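Local coordinates for protein Stk_08120 (Sulfolobus tokodaii str. 7, PDB 2EJX) that probably acts as a fatty acid carrier of the thermoacidophile-specific DUF3211 family, with a fold of the Bet v 1-like clan, at residues I17-V20 with M21-S25; D120-A123 with E124-E128. All coordinates share one frame; numbering follows the deposited sequence.

Interaction 1: residues I17-V20 with M21-S25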
loop_
_atom_site.group_PDB
_atom_site.type_symbol
_atom_site.label_atom_id
_atom_site.label_comp_id
_atom_site.label_asym_id
_atom_site.label_seq_id
_atom_site.Cartn_x
_atom_site.Cartn_y
_atom_site.Cartn_z
ATOM N N ILE A 17 4.870 -13.916 8.610
ATOM C CA ILE A 17 5.157 -13.126 7.416
ATOM C C ILE A 17 4.206 -13.401 6.264
ATOM O O ILE A 17 3.966 -12.532 5.457
ATOM C CB ILE A 17 6.639 -13.309 6.932
ATOM C CG1 ILE A 17 6.974 -12.274 5.843
ATOM C CG2 ILE A 17 6.906 -14.784 6.450
ATOM C CD1 ILE A 17 7.231 -10.844 6.353
ATOM N N ASP A 18 3.678 -14.612 6.178
ATOM C CA ASP A 18 2.844 -14.952 5.076
ATOM C C ASP A 18 1.466 -14.365 5.281
ATOM O O ASP A 18 0.846 -13.860 4.350
ATOM C CB ASP A 18 2.875 -16.475 4.832
ATOM C CG ASP A 18 4.267 -16.939 4.379
ATOM O OD1 ASP A 18 4.881 -16.270 3.505
ATOM O OD2 ASP A 18 4.776 -17.928 4.934
ATOM N N VAL A 19 1.038 -14.307 6.530
ATOM C CA VAL A 19 -0.188 -13.568 6.863
ATOM C C VAL A 19 -0.056 -12.092 6.535
ATOM O O VAL A 19 -0.974 -11.510 5.965
ATOM C CB VAL A 19 -0.584 -13.823 8.360
ATOM C CG1 VAL A 19 -1.747 -12.894 8.789
ATOM C CG2 VAL A 19 -1.023 -15.306 8.499
ATOM N N VAL A 20 1.068 -11.499 6.899
ATOM C CA VAL A 20 1.292 -10.095 6.628
ATOM C C VAL A 20 1.254 -9.777 5.129
ATOM O O VAL A 20 0.632 -8.799 4.696
ATOM C CB VAL A 20 2.605 -9.638 7.256
ATOM C CG1 VAL A 20 2.906 -8.188 6.896
ATOM C CG2 VAL A 20 2.546 -9.822 8.868
ATOM N N MET A 21 1.987 -10.576 4.365
ATOM C CA MET A 21 1.975 -10.463 2.896
ATOM C C MET A 21 0.552 -10.589 2.330
ATOM O O MET A 21 0.157 -9.840 1.415
ATOM C CB MET A 21 2.896 -11.521 2.280
ATOM C CG MET A 21 4.393 -11.327 2.518
ATOM S SD MET A 21 5.009 -9.778 1.764
ATOM C CE MET A 21 4.886 -10.173 0.045
ATOM N N THR A 22 -0.205 -11.565 2.811
ATOM C CA THR A 22 -1.597 -11.724 2.398
ATOM C C THR A 22 -2.460 -10.487 2.663
ATOM O O THR A 22 -3.248 -10.091 1.807
ATOM C CB THR A 22 -2.253 -13.003 3.021
ATOM O OG1 THR A 22 -1.500 -14.146 2.636
ATOM C CG2 THR A 22 -3.678 -13.194 2.514
ATOM N N ILE A 23 -2.324 -9.879 3.851
ATOM C CA ILE A 23 -3.018 -8.649 4.162
ATOM C C ILE A 23 -2.594 -7.510 3.203
ATOM O O ILE A 23 -3.437 -6.775 2.721
ATOM C CB ILE A 23 -2.910 -8.301 5.698
ATOM C CG1 ILE A 23 -3.649 -9.382 6.493
ATOM C CG2 ILE A 23 -3.405 -6.872 6.060
ATOM C CD1 ILE A 23 -3.369 -9.307 8.043
ATOM N N PHE A 24 -1.325 -7.412 2.897
ATOM C CA PHE A 24 -0.850 -6.379 1.971
ATOM C C PHE A 24 -1.420 -6.581 0.552
ATOM O O PHE A 24 -1.582 -5.595 -0.188
ATOM C CB PHE A 24 0.691 -6.325 1.964
ATOM C CG PHE A 24 1.254 -5.356 2.958
ATOM C CD1 PHE A 24 1.102 -3.983 2.758
ATOM C CD2 PHE A 24 1.931 -5.810 4.113
ATOM C CE1 PHE A 24 1.606 -3.059 3.678
ATOM C CE2 PHE A 24 2.460 -4.895 5.012
ATOM C CZ PHE A 24 2.289 -3.529 4.808
ATOM N N SER A 25 -1.797 -7.829 0.216
ATOM C CA SER A 25 -2.432 -8.141 -1.113
ATOM C C SER A 25 -3.889 -7.704 -1.184
ATOM O O SER A 25 -4.511 -7.740 -2.246
ATOM C CB SER A 25 -2.345 -9.637 -1.423
ATOM O OG SER A 25 -3.332 -10.389 -0.723
#

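Interaction 2: residues D120-A123 with E124-E128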
loop_
_atom_site.group_PDB
_atom_site.type_symbol
_atom_site.label_atom_id
_atom_site.label_comp_id
_atom_site.label_asym_id
_atom_site.label_seq_id
_atom_site.Cartn_x
_atom_site.Cartn_y
_atom_site.Cartn_z
ATOM N N ASP A 120 6.526 5.342 7.215
ATOM C CA ASP A 120 7.126 5.423 8.548
ATOM C C ASP A 120 6.177 4.966 9.621
ATOM O O ASP A 120 6.561 4.194 10.479
ATOM C CB ASP A 120 7.592 6.872 8.835
ATOM C CG ASP A 120 8.832 7.265 8.046
ATOM O OD1 ASP A 120 9.440 6.420 7.391
ATOM O OD2 ASP A 120 9.204 8.438 8.101
ATOM N N ARG A 121 4.923 5.460 9.579
ATOM C CA ARG A 121 3.914 5.058 10.548
ATOM C C ARG A 121 3.629 3.540 10.450
ATOM O O ARG A 121 3.539 2.851 11.451
ATOM C CB ARG A 121 2.616 5.867 10.301
ATOM C CG ARG A 121 1.492 5.570 11.305
ATOM C CD ARG A 121 0.201 6.335 10.960
ATOM N NE ARG A 121 -0.135 6.194 9.537
ATOM C CZ ARG A 121 -0.674 5.108 8.967
ATOM N NH1 ARG A 121 -0.987 3.996 9.659
ATOM N NH2 ARG A 121 -0.854 5.123 7.647
ATOM N N LEU A 122 3.501 3.019 9.240
ATOM C CA LEU A 122 3.316 1.573 9.055
ATOM C C LEU A 122 4.502 0.783 9.631
ATOM O O LEU A 122 4.296 -0.189 10.353
ATOM C CB LEU A 122 3.106 1.259 7.558
ATOM C CG LEU A 122 2.363 0.054 7.009
ATOM C CD1 LEU A 122 0.902 -0.003 7.466
ATOM C CD2 LEU A 122 2.462 0.195 5.456
ATOM N N ALA A 123 5.732 1.210 9.350
ATOM C CA ALA A 123 6.907 0.497 9.855
ATOM C C ALA A 123 6.941 0.470 11.384
ATOM O O ALA A 123 7.270 -0.548 11.977
ATOM C CB ALA A 123 8.171 1.093 9.306
ATOM N N GLU A 124 6.610 1.596 12.015
ATOM C CA GLU A 124 6.674 1.765 13.472
ATOM C C GLU A 124 5.572 1.042 14.210
ATOM O O GLU A 124 5.761 0.714 15.382
ATOM C CB GLU A 124 6.659 3.264 13.855
ATOM C CG GLU A 124 7.944 4.022 13.497
ATOM C CD GLU A 124 7.747 5.530 13.388
ATOM O OE1 GLU A 124 6.639 6.044 13.720
ATOM O OE2 GLU A 124 8.701 6.205 12.927
ATOM N N ASN A 125 4.426 0.806 13.547
ATOM C CA ASN A 125 3.243 0.212 14.163
ATOM C C ASN A 125 2.773 -1.118 13.535
ATOM O O ASN A 125 1.674 -1.587 13.793
ATOM C CB ASN A 125 2.108 1.245 14.140
ATOM C CG ASN A 125 2.458 2.485 14.980
ATOM O OD1 ASN A 125 2.475 2.425 16.246
ATOM N ND2 ASN A 125 2.794 3.583 14.299
ATOM N N ILE A 126 3.624 -1.741 12.733
ATOM C CA ILE A 126 3.127 -2.829 11.844
ATOM C C ILE A 126 2.512 -3.980 12.605
ATOM O O ILE A 126 1.435 -4.465 12.251
ATOM C CB ILE A 126 4.265 -3.362 10.882
ATOM C CG1 ILE A 126 3.733 -4.390 9.902
ATOM C CG2 ILE A 126 5.434 -3.869 11.690
ATOM C CD1 ILE A 126 2.656 -3.879 8.939
ATOM N N ASP A 127 3.141 -4.400 13.697
ATOM C CA ASP A 127 2.626 -5.613 14.349
ATOM C C ASP A 127 1.258 -5.411 15.075
ATOM O O ASP A 127 0.435 -6.351 15.098
ATOM C CB ASP A 127 3.687 -6.202 15.255
ATOM C CG ASP A 127 4.749 -6.954 14.462
ATOM O OD1 ASP A 127 4.632 -7.067 13.213
ATOM O OD2 ASP A 127 5.669 -7.492 15.100
ATOM N N GLU A 128 1.061 -4.209 15.641
ATOM C CA GLU A 128 -0.208 -3.778 16.269
ATOM C C GLU A 128 -1.274 -3.601 15.190
ATOM O O GLU A 128 -2.392 -4.062 15.339
ATOM C CB GLU A 128 -0.044 -2.461 17.062
ATOM C CG GLU A 128 1.009 -2.510 18.231
ATOM C CD GLU A 128 2.488 -2.104 17.878
ATOM O OE1 GLU A 128 2.943 -2.156 16.701
ATOM O OE2 GLU A 128 3.224 -1.700 18.824
#

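Interaction 1: residues I17-V20 with M21-S25
Val20 meets the ring of Phe24 one turn further along helix 17-24. Val20 CG1 lies at the ring edge, in the ring plane, 3.8 Å from Phe24 CD2. That methyl stands anti to the backbone N (chi1 176°), which turns it along the helix to the ring. Both side chains leave the helix on one flank. Val19 and Ile23 pair likewise on another side, with Val19 CG1 4.0 Å from Ile23 CD1. Ile17 and Met21 touch more loosely. Backbone bonds from Met21, Thr22, Ile23 and Phe24 hold the turns. Asp18 O takes two bonds, from Thr22 N and from Thr22 OG1 at 2.9 Å, on opposite faces of its carbonyl plane. The helix is one of two short helices that link strands 7-12 and 38-42, as in the Bet v 1-like fold. Its Phe24 side packs on Leu96 and Ile98 of the sheet, on Leu122 of the long C-terminal helix and edge-to-face with Phe29. Replacing Phe24 with an alanine would probably open a gap between sheet and long helix and leave Val20 CG1 without its aromatic neighbour. At the helix start, Asp16 OD1 accepts bonds from the backbone N of Asp18 and Val19.

Interaction 2: residues D120-A123 with E124-E128
Asn125 folds its amide back over the turn before it, where ND2 lies 3.8 Å from Arg121 CG. Asn125 ND2 gives a hydrogen bond to Arg121 O at 3.0 Å. The bond is bent, with an N-H...O angle of 149°, and the acceptor sits somewhat out of the amide plane. CG stands anti to the carbonyl carbon (chi1 -63°), which brings the amide back beside this carbonyl. The Asn125 backbone N adds two weak bonds, to Arg121 O and to Leu122 O. The Arg121 chain crosses that of Asn125 at about a right angle. Arg121 NH2 instead bonds to Asn118 OD1. Glu124 N makes the regular helical bond to Asp120 O at 3.0 Å, and its side chain runs back past that oxygen, with CG at 3.3 Å from Asp120 O. On the inner side, Leu122 CG lies 4.4 Å from Ile126 CD1, and both residues pack on Ile11 of strand 7-12. The long C-terminal helix of the Bet v 1-like fold, 105-137, is kinked here: the backbone N of Asp127 and of Glu128 lack bonds to the preceding turn. The Asn125 amide bond supplements the weak backbone bonds beside this kink. Asp120 OD2 and Glu124 OE2 stay 5.3 Å apart. Asp120 OD1 forms a salt bridge with Lys9, which probably offsets the repulsion between these like charges.

Interaction 1 comes first along the chain, on helix 17-24 just after strand 7-12. Interaction 2 follows about a hundred residues later, on the long helix 105-137. The strands of the antiparallel sheet, apart from 7-12, lie between them in sequence. Their centres are about 14 Å apart, yet they meet directly. Phe24 CZ lies 3.8 Å from Leu122 CD2, and Phe24 CE2 is 4.1 Å from Ile126 CD1. The short helix thus joins the apolar side of the long helix to strands 82-92 and 95-102. Packing of a long C-terminal helix against a curved antiparallel sheet and two short helices is consistent with the Bet v 1-like clan.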